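Exported protein (Bacteroides fragilis, PDB 3MSW) is of unknown function but is probably exported and folds as a single-layer antiparallel beta-sheet built from hairpin repeats. Local coordinates at residues V38-Y43 and N64-E69; E78-V83 and I102-N107; N109-Q114 and A132-Y137. All blocks are in the same frame, centred on the assembly; numbering follows the deposited sequence.

Overall arrangement
All three contacts sit on one antiparallel sheet whose nine strands follow each other in chain order, and they come in series along the chain. Interaction 1 reaches from strand 35-46 over strand 51-60 to strand 65-77. Interaction 2 pairs strands 80-89 and 94-105, and interaction 3 pairs 111-120 with the edge strand 125-133, last in the chain. The centres of interactions 1 and 2 lie about 29 Å apart, on opposite sides of the chain's centre. Interactions 2 and 3 are neighbours, about 10 Å between centres, and touch: I104 O lies 2.7 Å from I112 N, and D106 OD2 lies 2.6 Å from Y137 OH. Repeated hairpin pairing thus extends the sheet strand by strand toward the C-terminal end.

Interaction 1 (V38-Y43 and N64-E69); sequences VKMYKY and NTWETE
M40, a selenomethionine, lays its terminal methyl over the indole of W66, a Met-aromatic contact between two strands of the antiparallel sheet that are not neighbours: strand 51-60 runs between them. M40 CE sits 3.8 Å from the centroid of the W66 five-membered ring, only 7° off the ring normal, while M40 SE stands obliquely at 4.5 Å from the same centroid. Farther back along the side chain, M40 CB covers the six-membered ring, 3.8 Å from W66 CH2. M40 CG is anti to the backbone N (chi1 -176°), and the bend at chi3 (69°) then places CE above the ring. The indole also abuts the backbone before M40, with W66 CZ3 3.5 Å from K39 C and V38 C near the ring plane at its edge. Further out, W59 meets W66 edge-to-face, and M40 packs on C21 of strand 18-27. V38 and K39 both face I24 in a classic beta bulge, a local irregularity in the strand that carries M40. The second link between the segments is a salt bridge: the side chains of K39 and E69 meet at about a right angle, K39 NZ lying 2.9 Å from E69 OE1 on the oxygen's syn lone pair.

Interaction 2 (E78-V83 and I102-N107); sequences ETETSV and IYITDN
Y103 and V83 meet on one face of the sheet, V83 CG2 approaching the ring edge in its plane, 3.9 Å from Y103 CE2. T81 shares this face, and a water bridges T81 OG1 and Y103 O, donating to the carbonyl at 2.8 Å. On the other face E80 stretches out fully, CG anti to the backbone N (chi1 -179°), and passes slantwise beside I102, whose CG2 meets it along CG, CD and OE2; the oxygen is nearest, E80 OE2 lying 3.7 Å from I102 CG2. At the open end of the hairpin T79 CG2 lies 3.6 Å from N107 ND2, and T105 OG1 donates to D106 O. A second water donates to both T105 OG1 and E78 O, linking the start of one strand to the end of the other. D106 points away from 78-83, its carboxylate partnered by Y137. Between the two faces, T81 and Y103 exchange two backbone bonds, and T105 N donates to T79 O at 2.8 Å. E80 with I104 and S82 with I102 are non-hydrogen-bonded pairs flanking the hydrogen-bonded T81 and Y103, the regular ladder of an antiparallel beta hairpin, here strands 80-89 and 94-105 of the single-layer sheet.

Interaction 3 (N109-Q114 and A132-Y137); sequences NQLIAQ and ALTPIY. With PGR (R-1,2-propanediol), chain E.
I112 stands over one face of the Y137 ring, with CG1 3.6 Å from the ring centroid and 11° off the normal, a CH-pi contact over the centre. This is the tight part of the join between strand 111-120 and the chain leaving the edge strand 125-133. Q110 CG meets the same ring at its edge, in plane, while I112 CG2 lies beside L133 CD2, the two side chains pointing the same way. L111 CD2 packs on T134 CG2 at 3.7 Å. With OG1 between the backbone N and the carbonyl carbon (chi1 53°), T134 OG1 donates to L111 O at 2.8 Å. Q110 NE2 also donates to L111 O, at 2.8 Å and nearly straight (168°), so two side-chain donors grip that one carbonyl. T134 N donates to I112 O from above the carbonyl plane.

The strand-paired end carries the water and the propanediol. Two backbone bonds close it, Q114 N to A132 O and A132 N to Q114 O, both 3.0 Å. A water donates to both Q114 OE1 and A132 O. L133, exposed, turns its backbone N the other way, donating to O1 of a propanediol, L133 N to O1 2.9 Å; the molecule probably comes from the crystallisation liquor, and it stands where no further strand of this chain pairs. I112 and A113 both face I104 of strand 94-105, a classic beta bulge in strand 111-120 itself.

Y137 OH is hydrogen-bonded to D106 OD2, and D106 OD1 takes the Q110 N-H. The ring is therefore held by an apolar face and a polar tip together, joining the segment after strand 125-133 to the 106-110 connection between strands 94-105 and 111-120.

Interaction 1 (V38-Y43 and N64-E69)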
ATOM      1  N   VAL A  38     -10.198   3.852 -11.857  1.00 29.11           N
ATOM      2  CA  VAL A  38      -8.808   4.287 -11.931  1.00 29.98           C
ATOM      3  C   VAL A  38      -7.915   3.270 -11.235  1.00 31.22           C
ATOM      4  O   VAL A  38      -6.856   2.897 -11.757  1.00 28.57           O
ATOM      5  CB  VAL A  38      -8.649   5.730 -11.317  1.00 36.51           C
ATOM      6  CG1 VAL A  38      -7.183   6.106 -11.136  1.00 37.70           C
ATOM      7  CG2 VAL A  38      -9.344   6.780 -12.187  1.00 38.14           C
ATOM      8  N   LYS A  39      -8.326   2.842 -10.026  1.00 26.51           N
ATOM      9  CA  LYS A  39      -7.502   1.978  -9.209  1.00 25.63           C
ATOM     10  C   LYS A  39      -8.378   1.041  -8.424  1.00 28.75           C
ATOM     11  O   LYS A  39      -9.545   1.350  -8.156  1.00 27.21           O
ATOM     12  CB  LYS A  39      -6.678   2.871  -8.227  1.00 29.83           C
ATOM     13  CG  LYS A  39      -5.203   2.488  -8.053  1.00 39.70           C
ATOM     14  CD  LYS A  39      -4.381   2.813  -9.309  1.00 40.48           C
ATOM     15  CE  LYS A  39      -3.341   3.884  -9.104  1.00 41.05           C
ATOM     16  NZ  LYS A  39      -2.568   4.062 -10.344  1.00 40.64           N
HETATM   17  N   MSE A  40      -7.835  -0.127  -8.092  1.00 25.78           N
HETATM   18  CA  MSE A  40      -8.525  -1.087  -7.233  1.00 24.20           C
HETATM   19  C   MSE A  40      -7.568  -1.764  -6.265  1.00 29.81           C
HETATM   20  O   MSE A  40      -6.507  -2.252  -6.667  1.00 29.16           O
HETATM   21  CB  MSE A  40      -9.315  -2.107  -8.022  1.00 25.82           C
HETATM   22  CG  MSE A  40     -10.125  -3.049  -7.094  1.00 30.70           C
HETATM   23 SE   MSE A  40     -11.203  -4.056  -8.182  0.75 37.75          SE
HETATM   24  CE  MSE A  40      -9.817  -5.159  -9.068  1.00 35.11           C
ATOM     25  N   TYR A  41      -7.962  -1.806  -4.985  1.00 27.25           N
ATOM     26  CA  TYR A  41      -7.180  -2.473  -3.950  1.00 25.22           C
ATOM     27  C   TYR A  41      -7.948  -3.672  -3.476  1.00 25.23           C
ATOM     28  O   TYR A  41      -9.141  -3.561  -3.170  1.00 23.35           O
ATOM     29  CB  TYR A  41      -6.916  -1.550  -2.754  1.00 26.85           C
ATOM     30  CG  TYR A  41      -6.383  -0.177  -3.104  1.00 30.98           C
ATOM     31  CD1 TYR A  41      -5.275  -0.027  -3.932  1.00 33.81           C
ATOM     32  CD2 TYR A  41      -6.921   0.966  -2.523  1.00 32.94           C
ATOM     33  CE1 TYR A  41      -4.748   1.233  -4.218  1.00 36.27           C
ATOM     34  CE2 TYR A  41      -6.410   2.236  -2.814  1.00 34.53           C
ATOM     35  CZ  TYR A  41      -5.323   2.363  -3.662  1.00 41.97           C
ATOM     36  OH  TYR A  41      -4.814   3.603  -3.955  1.00 42.11           O
ATOM     37  N   LYS A  42      -7.261  -4.808  -3.407  1.00 21.06           N
ATOM     38  CA  LYS A  42      -7.810  -6.069  -2.902  0.50 21.09           C
ATOM     39  C   LYS A  42      -7.050  -6.429  -1.633  1.00 25.91           C
ATOM     40  O   LYS A  42      -5.822  -6.419  -1.637  1.00 26.12           O
ATOM     41  CB  LYS A  42      -7.669  -7.192  -3.945  0.50 23.42           C
ATOM     42  CG  LYS A  42      -8.471  -6.957  -5.233  0.50 27.55           C
ATOM     43  CD  LYS A  42      -9.956  -7.272  -5.032  0.50 32.92           C
ATOM     44  CE  LYS A  42     -10.729  -7.165  -6.316  0.50 39.22           C
ATOM     45  NZ  LYS A  42     -12.177  -6.947  -6.077  0.50 50.92           N
ATOM     46  N   TYR A  43      -7.765  -6.729  -0.543  1.00 24.24           N
ATOM     47  CA  TYR A  43      -7.121  -7.058   0.732  1.00 23.62           C
ATOM     48  C   TYR A  43      -7.294  -8.512   1.121  1.00 27.11           C
ATOM     49  O   TYR A  43      -8.399  -9.040   1.076  1.00 25.70           O
ATOM     50  CB  TYR A  43      -7.649  -6.147   1.847  1.00 25.17           C
ATOM     51  CG  TYR A  43      -7.537  -4.676   1.508  1.00 25.83           C
ATOM     52  CD1 TYR A  43      -8.508  -4.044   0.736  1.00 26.78           C
ATOM     53  CD2 TYR A  43      -6.514  -3.892   2.042  1.00 26.79           C
ATOM     54  CE1 TYR A  43      -8.420  -2.693   0.432  1.00 29.59           C
ATOM     55  CE2 TYR A  43      -6.436  -2.528   1.770  1.00 26.77           C
ATOM     56  CZ  TYR A  43      -7.397  -1.930   0.975  1.00 33.80           C
ATOM     57  OH  TYR A  43      -7.323  -0.589   0.683  1.00 35.35           O
ATOM     58  N   ASN A  64      -8.879  -1.800 -21.495  1.00 38.93           N
ATOM     59  CA  ASN A  64     -10.118  -1.704 -20.694  1.00 38.10           C
ATOM     60  C   ASN A  64     -10.245  -2.900 -19.715  1.00 39.79           C
ATOM     61  O   ASN A  64     -11.267  -3.607 -19.670  1.00 39.84           O
ATOM     62  CB  ASN A  64     -11.372  -1.489 -21.578  1.00 45.77           C
ATOM     63  CG  ASN A  64     -11.998  -0.120 -21.390  1.00 79.86           C
ATOM     64  OD1 ASN A  64     -11.328   0.920 -21.451  1.00 78.51           O
ATOM     65  ND2 ASN A  64     -13.293  -0.086 -21.120  1.00 74.01           N
ATOM     66  N   THR A  65      -9.142  -3.155 -18.988  1.00 32.21           N
ATOM     67  CA  THR A  65      -8.998  -4.238 -18.020  1.00 30.56           C
ATOM     68  C   THR A  65      -8.135  -3.720 -16.860  1.00 33.34           C
ATOM     69  O   THR A  65      -7.428  -2.698 -17.005  1.00 31.86           O
ATOM     70  CB  THR A  65      -8.286  -5.468 -18.663  1.00 38.99           C
ATOM     71  OG1 THR A  65      -6.962  -5.106 -19.069  1.00 43.43           O
ATOM     72  CG2 THR A  65      -9.051  -6.070 -19.864  1.00 42.49           C
ATOM     73  N   TRP A  66      -8.119  -4.468 -15.754  1.00 27.72           N
ATOM     74  CA  TRP A  66      -7.248  -4.142 -14.627  1.00 28.02           C
ATOM     75  C   TRP A  66      -5.890  -4.782 -14.886  1.00 33.76           C
ATOM     76  O   TRP A  66      -5.815  -5.858 -15.484  1.00 35.93           O
ATOM     77  CB  TRP A  66      -7.802  -4.727 -13.306  1.00 26.43           C
ATOM     78  CG  TRP A  66      -9.076  -4.091 -12.841  1.00 27.25           C
ATOM     79  CD1 TRP A  66     -10.324  -4.636 -12.875  1.00 30.35           C
ATOM     80  CD2 TRP A  66      -9.234  -2.755 -12.339  1.00 26.83           C
ATOM     81  NE1 TRP A  66     -11.236  -3.765 -12.317  1.00 29.91           N
ATOM     82  CE2 TRP A  66     -10.601  -2.591 -12.009  1.00 31.02           C
ATOM     83  CE3 TRP A  66      -8.342  -1.706 -12.062  1.00 27.42           C
ATOM     84  CZ2 TRP A  66     -11.106  -1.397 -11.486  1.00 29.71           C
ATOM     85  CZ3 TRP A  66      -8.848  -0.516 -11.569  1.00 28.69           C
ATOM     86  CH2 TRP A  66     -10.213  -0.371 -11.279  1.00 29.31           C
ATOM     87  N   GLU A  67      -4.831  -4.119 -14.435  1.00 28.20           N
ATOM     88  CA  GLU A  67      -3.470  -4.632 -14.528  0.50 28.36           C
ATOM     89  C   GLU A  67      -2.789  -4.496 -13.190  1.00 30.37           C
ATOM     90  O   GLU A  67      -2.980  -3.483 -12.518  1.00 28.43           O
ATOM     91  CB  GLU A  67      -2.668  -3.884 -15.574  0.50 30.80           C
ATOM     92  CG  GLU A  67      -2.096  -4.816 -16.619  0.50 41.11           C
ATOM     93  CD  GLU A  67      -2.151  -4.233 -18.011  0.50 49.49           C
ATOM     94  OE1 GLU A  67      -1.762  -3.056 -18.172  0.50 34.72           O
ATOM     95  OE2 GLU A  67      -2.596  -4.945 -18.938  0.50 49.89           O
ATOM     96  N   THR A  68      -2.003  -5.522 -12.814  1.00 27.23           N
ATOM     97  CA  THR A  68      -1.249  -5.607 -11.566  1.00 26.67           C
ATOM     98  C   THR A  68      -0.265  -4.419 -11.518  1.00 30.75           C
ATOM     99  O   THR A  68       0.491  -4.190 -12.481  1.00 30.65           O
ATOM    100  CB  THR A  68      -0.498  -6.953 -11.522  1.00 35.44           C
ATOM    101  OG1 THR A  68      -1.380  -8.034 -11.827  1.00 38.49           O
ATOM    102  CG2 THR A  68       0.163  -7.197 -10.210  1.00 28.45           C
ATOM    103  N   GLU A  69      -0.316  -3.652 -10.436  1.00 25.81           N
ATOM    104  CA  GLU A  69       0.555  -2.491 -10.261  1.00 26.35           C
ATOM    105  C   GLU A  69       1.561  -2.720  -9.127  1.00 29.10           C
ATOM    106  O   GLU A  69       2.773  -2.532  -9.314  1.00 27.74           O
ATOM    107  CB  GLU A  69      -0.288  -1.220 -10.011  1.00 27.62           C
ATOM    108  CG  GLU A  69       0.546   0.003  -9.628  1.00 35.61           C
ATOM    109  CD  GLU A  69      -0.188   1.324  -9.514  1.00 43.22           C
ATOM    110  OE1 GLU A  69      -0.851   1.725 -10.493  1.00 42.48           O
ATOM    111  OE2 GLU A  69      -0.009   2.013  -8.488  1.00 51.32           O
TER

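Interaction 2 (E78-V83 and I102-N107)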
ATOM      1  N   GLU A  78       3.380  -7.760  17.266  1.00 39.97           N
ATOM      2  CA  GLU A  78       2.957  -7.104  18.504  1.00 39.72           C
ATOM      3  C   GLU A  78       3.403  -5.660  18.558  1.00 41.68           C
ATOM      4  O   GLU A  78       2.698  -4.800  18.005  1.00 41.48           O
ATOM      5  CB  GLU A  78       3.395  -7.927  19.740  1.00 42.51           C
ATOM      6  CG  GLU A  78       2.631  -7.621  21.015  1.00 56.59           C
ATOM      7  CD  GLU A  78       3.081  -8.456  22.196  1.00 71.82           C
ATOM      8  OE1 GLU A  78       2.863  -9.687  22.163  1.00 55.55           O
ATOM      9  OE2 GLU A  78       3.694  -7.889  23.130  1.00 68.67           O
ATOM     10  N   THR A  79       4.593  -5.391  19.173  1.00 34.09           N
ATOM     11  CA  THR A  79       5.157  -4.047  19.254  1.00 31.86           C
ATOM     12  C   THR A  79       5.801  -3.655  17.898  1.00 31.01           C
ATOM     13  O   THR A  79       6.103  -2.493  17.694  1.00 29.86           O
ATOM     14  CB  THR A  79       6.162  -3.917  20.417  1.00 37.27           C
ATOM     15  OG1 THR A  79       7.276  -4.803  20.226  1.00 34.57           O
ATOM     16  CG2 THR A  79       5.519  -4.108  21.791  1.00 36.77           C
ATOM     17  N   GLU A  80       6.045  -4.622  17.008  1.00 25.20           N
ATOM     18  CA  GLU A  80       6.680  -4.332  15.722  1.00 24.24           C
ATOM     19  C   GLU A  80       5.761  -4.603  14.536  1.00 27.60           C
ATOM     20  O   GLU A  80       5.096  -5.639  14.494  1.00 28.07           O
ATOM     21  CB  GLU A  80       7.996  -5.119  15.593  1.00 25.79           C
ATOM     22  CG  GLU A  80       8.722  -4.828  14.282  1.00 32.86           C
ATOM     23  CD  GLU A  80      10.051  -5.518  14.065  1.00 51.72           C
ATOM     24  OE1 GLU A  80      10.729  -5.848  15.063  1.00 51.92           O
ATOM     25  OE2 GLU A  80      10.437  -5.685  12.886  1.00 46.17           O
ATOM     26  N   THR A  81       5.729  -3.673  13.576  1.00 23.57           N
ATOM     27  CA  THR A  81       4.980  -3.808  12.334  1.00 22.66           C
ATOM     28  C   THR A  81       6.000  -3.608  11.216  1.00 26.20           C
ATOM     29  O   THR A  81       6.723  -2.601  11.188  1.00 23.19           O
ATOM     30  CB  THR A  81       3.830  -2.772  12.205  1.00 27.11           C
ATOM     31  OG1 THR A  81       2.937  -2.916  13.295  1.00 25.73           O
ATOM     32  CG2 THR A  81       3.017  -2.944  10.898  1.00 22.36           C
ATOM     33  N   SER A  82       6.033  -4.549  10.284  1.00 22.26           N
ATOM     34  CA  SER A  82       6.923  -4.496   9.129  1.00 22.28           C
ATOM     35  C   SER A  82       6.031  -4.405   7.865  1.00 25.48           C
ATOM     36  O   SER A  82       5.083  -5.181   7.740  1.00 24.26           O
ATOM     37  CB  SER A  82       7.767  -5.764   9.111  1.00 29.67           C
ATOM     38  OG  SER A  82       8.826  -5.716   8.175  1.00 41.73           O
ATOM     39  N   VAL A  83       6.317  -3.444   6.956  1.00 22.11           N
ATOM     40  CA  VAL A  83       5.553  -3.173   5.714  1.00 21.62           C
ATOM     41  C   VAL A  83       6.513  -3.283   4.516  1.00 26.08           C
ATOM     42  O   VAL A  83       7.510  -2.561   4.468  1.00 24.51           O
ATOM     43  CB  VAL A  83       4.866  -1.761   5.764  1.00 23.83           C
ATOM     44  CG1 VAL A  83       4.054  -1.481   4.511  1.00 22.74           C
ATOM     45  CG2 VAL A  83       3.997  -1.586   7.006  1.00 23.74           C
ATOM     46  N   ILE A 102       9.423  -0.019   8.944  1.00 20.94           N
ATOM     47  CA  ILE A 102       9.321  -0.694  10.241  0.50 20.11           C
ATOM     48  C   ILE A 102       8.820   0.318  11.281  1.00 24.21           C
ATOM     49  O   ILE A 102       9.381   1.415  11.398  1.00 21.49           O
ATOM     50  CB  ILE A 102      10.626  -1.415  10.722  0.50 22.67           C
ATOM     51  CG1 ILE A 102      11.101  -2.498   9.725  0.50 22.21           C
ATOM     52  CG2 ILE A 102      10.424  -2.022  12.122  0.50 22.51           C
ATOM     53  CD1 ILE A 102      12.506  -3.080  10.059  0.50 20.34           C
ATOM     54  N   TYR A 103       7.767  -0.065  12.041  1.00 20.73           N
ATOM     55  CA  TYR A 103       7.208   0.782  13.103  1.00 21.04           C
ATOM     56  C   TYR A 103       7.278   0.002  14.402  1.00 27.57           C
ATOM     57  O   TYR A 103       6.719  -1.088  14.505  1.00 27.50           O
ATOM     58  CB  TYR A 103       5.757   1.192  12.803  1.00 22.03           C
ATOM     59  CG  TYR A 103       5.582   1.792  11.427  1.00 22.95           C
ATOM     60  CD1 TYR A 103       5.787   3.154  11.205  1.00 25.22           C
ATOM     61  CD2 TYR A 103       5.210   0.999  10.343  1.00 24.04           C
ATOM     62  CE1 TYR A 103       5.643   3.706   9.927  1.00 28.89           C
ATOM     63  CE2 TYR A 103       5.067   1.539   9.068  1.00 25.13           C
ATOM     64  CZ  TYR A 103       5.302   2.888   8.863  1.00 32.00           C
ATOM     65  OH  TYR A 103       5.121   3.403   7.608  1.00 37.78           O
ATOM     66  N   ILE A 104       7.986   0.551  15.384  1.00 23.43           N
ATOM     67  CA  ILE A 104       8.122  -0.053  16.691  1.00 24.49           C
ATOM     68  C   ILE A 104       7.347   0.782  17.698  1.00 26.94           C
ATOM     69  O   ILE A 104       7.603   1.979  17.823  1.00 26.32           O
ATOM     70  CB  ILE A 104       9.628  -0.239  17.081  1.00 28.70           C
ATOM     71  CG1 ILE A 104      10.323  -1.177  16.052  1.00 29.56           C
ATOM     72  CG2 ILE A 104       9.773  -0.779  18.530  1.00 28.10           C
ATOM     73  CD1 ILE A 104      11.813  -1.129  16.074  1.00 42.30           C
ATOM     74  N   THR A 105       6.420   0.141  18.441  1.00 23.50           N
ATOM     75  CA  THR A 105       5.701   0.834  19.516  1.00 24.24           C
ATOM     76  C   THR A 105       6.096   0.236  20.862  1.00 28.95           C
ATOM     77  O   THR A 105       6.781  -0.792  20.911  1.00 27.81           O
ATOM     78  CB  THR A 105       4.167   0.726  19.355  1.00 27.33           C
ATOM     79  OG1 THR A 105       3.751  -0.601  19.685  1.00 30.77           O
ATOM     80  CG2 THR A 105       3.660   1.165  17.972  1.00 24.95           C
ATOM     81  N   ASP A 106       5.646   0.858  21.956  1.00 26.51           N
ATOM     82  CA  ASP A 106       5.810   0.275  23.285  1.00 27.73           C
ATOM     83  C   ASP A 106       4.531  -0.557  23.534  1.00 30.69           C
ATOM     84  O   ASP A 106       3.701  -0.699  22.630  1.00 27.70           O
ATOM     85  CB  ASP A 106       6.067   1.346  24.377  1.00 30.43           C
ATOM     86  CG  ASP A 106       4.969   2.369  24.629  1.00 34.94           C
ATOM     87  OD1 ASP A 106       3.830   2.143  24.183  1.00 30.00           O
ATOM     88  OD2 ASP A 106       5.240   3.368  25.327  1.00 37.51           O
ATOM     89  N   ASN A 107       4.361  -1.079  24.742  1.00 29.49           N
ATOM     90  CA  ASN A 107       3.205  -1.893  25.109  1.00 30.58           C
ATOM     91  C   ASN A 107       1.884  -1.099  25.170  1.00 34.45           C
ATOM     92  O   ASN A 107       0.834  -1.714  25.292  1.00 34.80           O
ATOM     93  CB  ASN A 107       3.483  -2.588  26.461  1.00 30.66           C
ATOM     94  CG  ASN A 107       4.630  -3.590  26.453  1.00 64.74           C
ATOM     95  OD1 ASN A 107       5.304  -3.796  27.471  1.00 68.73           O
ATOM     96  ND2 ASN A 107       4.864  -4.270  25.331  1.00 51.90           N
TER
HETATM   97  O   HOH W   1       2.476  -2.068  17.632  1.00 27.50           O
HETATM   98  O   HOH W   2       4.033  -1.474  15.358  1.00 27.56           O

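Interaction 3 (N109-Q114 and A132-Y137)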
ATOM      1  N   ASN A 109       1.043   1.147  22.749  1.00 24.57           N
ATOM      2  CA  ASN A 109       0.824   1.565  21.358  1.00 24.51           C
ATOM      3  C   ASN A 109       1.347   2.972  21.061  1.00 26.27           C
ATOM      4  O   ASN A 109       0.885   3.624  20.120  1.00 25.76           O
ATOM      5  CB  ASN A 109      -0.638   1.384  20.886  1.00 28.29           C
ATOM      6  CG  ASN A 109      -0.767   1.228  19.411  1.00 33.55           C
ATOM      7  OD1 ASN A 109       0.114   0.668  18.763  1.00 33.03           O
ATOM      8  ND2 ASN A 109      -1.887   1.689  18.846  1.00 28.71           N
ATOM      9  N   GLN A 110       2.284   3.456  21.887  1.00 23.62           N
ATOM     10  CA  GLN A 110       2.945   4.731  21.613  1.00 23.63           C
ATOM     11  C   GLN A 110       4.103   4.405  20.637  1.00 27.18           C
ATOM     12  O   GLN A 110       4.881   3.493  20.910  1.00 26.70           O
ATOM     13  CB  GLN A 110       3.502   5.319  22.930  1.00 25.73           C
ATOM     14  CG  GLN A 110       4.631   6.353  22.744  1.00 22.72           C
ATOM     15  CD  GLN A 110       4.186   7.626  22.048  1.00 30.41           C
ATOM     16  OE1 GLN A 110       3.256   8.293  22.470  1.00 26.97           O
ATOM     17  NE2 GLN A 110       4.905   8.042  21.039  1.00 28.40           N
ATOM     18  N   LEU A 111       4.231   5.137  19.511  1.00 24.16           N
ATOM     19  CA  LEU A 111       5.337   4.894  18.602  1.00 23.26           C
ATOM     20  C   LEU A 111       6.668   5.222  19.290  1.00 28.75           C
ATOM     21  O   LEU A 111       6.787   6.291  19.879  1.00 29.13           O
ATOM     22  CB  LEU A 111       5.185   5.776  17.351  1.00 22.45           C
ATOM     23  CG  LEU A 111       6.199   5.515  16.237  1.00 26.59           C
ATOM     24  CD1 LEU A 111       5.991   4.102  15.606  1.00 23.77           C
ATOM     25  CD2 LEU A 111       6.137   6.631  15.183  1.00 26.89           C
ATOM     26  N   ILE A 112       7.651   4.296  19.227  1.00 25.97           N
ATOM     27  CA  ILE A 112       8.995   4.519  19.771  1.00 26.30           C
ATOM     28  C   ILE A 112       9.875   4.990  18.622  1.00 29.76           C
ATOM     29  O   ILE A 112      10.566   6.004  18.764  1.00 30.06           O
ATOM     30  CB  ILE A 112       9.643   3.264  20.436  1.00 29.68           C
ATOM     31  CG1 ILE A 112       8.848   2.759  21.660  1.00 29.05           C
ATOM     32  CG2 ILE A 112      11.104   3.582  20.847  1.00 32.78           C
ATOM     33  CD1 ILE A 112       9.302   1.370  22.136  1.00 30.96           C
ATOM     34  N   ALA A 113       9.906   4.204  17.509  1.00 26.32           N
ATOM     35  CA  ALA A 113      10.762   4.478  16.349  1.00 25.71           C
ATOM     36  C   ALA A 113      10.170   4.038  15.038  1.00 29.26           C
ATOM     37  O   ALA A 113       9.411   3.066  14.964  1.00 27.59           O
ATOM     38  CB  ALA A 113      12.114   3.811  16.539  1.00 26.78           C
ATOM     39  N   GLN A 114      10.546   4.749  13.978  1.00 26.48           N
ATOM     40  CA  GLN A 114      10.122   4.389  12.631  1.00 25.03           C
ATOM     41  C   GLN A 114      11.332   4.389  11.730  1.00 26.68           C
ATOM     42  O   GLN A 114      12.235   5.201  11.915  1.00 27.50           O
ATOM     43  CB  GLN A 114       8.981   5.286  12.121  1.00 25.96           C
ATOM     44  CG  GLN A 114       9.350   6.750  11.927  1.00 31.75           C
ATOM     45  CD  GLN A 114       8.121   7.623  11.836  1.00 48.02           C
ATOM     46  OE1 GLN A 114       7.946   8.566  12.605  1.00 43.13           O
ATOM     47  NE2 GLN A 114       7.256   7.346  10.881  1.00 40.71           N
ATOM     48  N   ALA A 132      13.952   7.434  12.972  1.00 27.24           N
ATOM     49  CA  ALA A 132      13.724   8.500  13.949  1.00 28.17           C
ATOM     50  C   ALA A 132      12.935   8.016  15.134  1.00 32.65           C
ATOM     51  O   ALA A 132      11.981   7.235  14.989  1.00 29.39           O
ATOM     52  CB  ALA A 132      13.007   9.679  13.287  1.00 28.88           C
ATOM     53  N   LEU A 133      13.348   8.472  16.314  1.00 29.98           N
ATOM     54  CA  LEU A 133      12.648   8.221  17.558  1.00 31.37           C
ATOM     55  C   LEU A 133      11.610   9.334  17.683  1.00 37.67           C
ATOM     56  O   LEU A 133      11.800  10.422  17.129  1.00 38.22           O
ATOM     57  CB  LEU A 133      13.602   8.309  18.756  1.00 32.05           C
ATOM     58  CG  LEU A 133      14.568   7.145  19.030  1.00 36.78           C
ATOM     59  CD1 LEU A 133      15.617   7.559  20.102  1.00 36.59           C
ATOM     60  CD2 LEU A 133      13.829   5.917  19.568  1.00 35.75           C
ATOM     61  N   THR A 134      10.515   9.069  18.391  1.00 33.59           N
ATOM     62  CA  THR A 134       9.512  10.101  18.647  1.00 33.38           C
ATOM     63  C   THR A 134      10.023  10.985  19.810  1.00 38.63           C
ATOM     64  O   THR A 134      10.805  10.480  20.644  1.00 37.52           O
ATOM     65  CB  THR A 134       8.200   9.455  19.053  1.00 36.99           C
ATOM     66  OG1 THR A 134       8.460   8.571  20.142  1.00 34.10           O
ATOM     67  CG2 THR A 134       7.503   8.757  17.871  1.00 33.23           C
ATOM     68  N   PRO A 135       9.555  12.260  19.927  1.00 36.84           N
ATOM     69  CA  PRO A 135      10.022  13.118  21.045  1.00 38.34           C
ATOM     70  C   PRO A 135       9.919  12.502  22.450  1.00 43.38           C
ATOM     71  O   PRO A 135      10.890  12.589  23.190  1.00 44.77           O
ATOM     72  CB  PRO A 135       9.189  14.396  20.888  1.00 40.23           C
ATOM     73  CG  PRO A 135       8.886  14.458  19.434  1.00 43.58           C
ATOM     74  CD  PRO A 135       8.652  13.010  19.027  1.00 37.61           C
ATOM     75  N   ILE A 136       8.791  11.831  22.804  1.00 38.71           N
ATOM     76  CA  ILE A 136       8.604  11.197  24.133  1.00 39.48           C
ATOM     77  C   ILE A 136       9.677  10.114  24.432  1.00 47.22           C
ATOM     78  O   ILE A 136      10.039   9.901  25.588  1.00 47.25           O
ATOM     79  CB  ILE A 136       7.137  10.670  24.329  1.00 41.67           C
ATOM     80  CG1 ILE A 136       6.801  10.405  25.819  1.00 42.92           C
ATOM     81  CG2 ILE A 136       6.833   9.462  23.428  1.00 39.69           C
ATOM     82  CD1 ILE A 136       5.359   9.815  26.145  1.00 47.64           C
ATOM     83  N   TYR A 137      10.142   9.413  23.390  1.00 45.92           N
ATOM     84  CA  TYR A 137      11.154   8.364  23.503  1.00 46.60           C
ATOM     85  C   TYR A 137      12.583   8.847  23.224  1.00 57.15           C
ATOM     86  O   TYR A 137      13.517   8.192  23.674  1.00 59.59           O
ATOM     87  CB  TYR A 137      10.787   7.133  22.643  1.00 44.56           C
ATOM     88  CG  TYR A 137       9.988   6.139  23.450  1.00 42.67           C
ATOM     89  CD1 TYR A 137      10.609   5.310  24.383  1.00 44.34           C
ATOM     90  CD2 TYR A 137       8.597   6.091  23.353  1.00 41.47           C
ATOM     91  CE1 TYR A 137       9.874   4.431  25.168  1.00 45.42           C
ATOM     92  CE2 TYR A 137       7.848   5.226  24.146  1.00 42.08           C
ATOM     93  CZ  TYR A 137       8.493   4.405  25.059  1.00 48.78           C
ATOM     94  OH  TYR A 137       7.781   3.569  25.866  1.00 45.65           O
TER
HETATM   95  C1  PGR E   4      15.051  11.230  16.672  1.00 43.77           C
HETATM   96  C2  PGR E   4      15.692  12.467  16.031  1.00 46.61           C
HETATM   97  C3  PGR E   4      14.990  12.794  14.681  1.00 43.68           C
HETATM   98  O1  PGR E   4      15.818  10.074  16.329  1.00 37.29           O
HETATM   99  O2  PGR E   4      15.556  13.552  16.970  1.00 49.84           O
HETATM  100  O   HOH W   3       9.389   8.433  14.894  1.00 47.64           O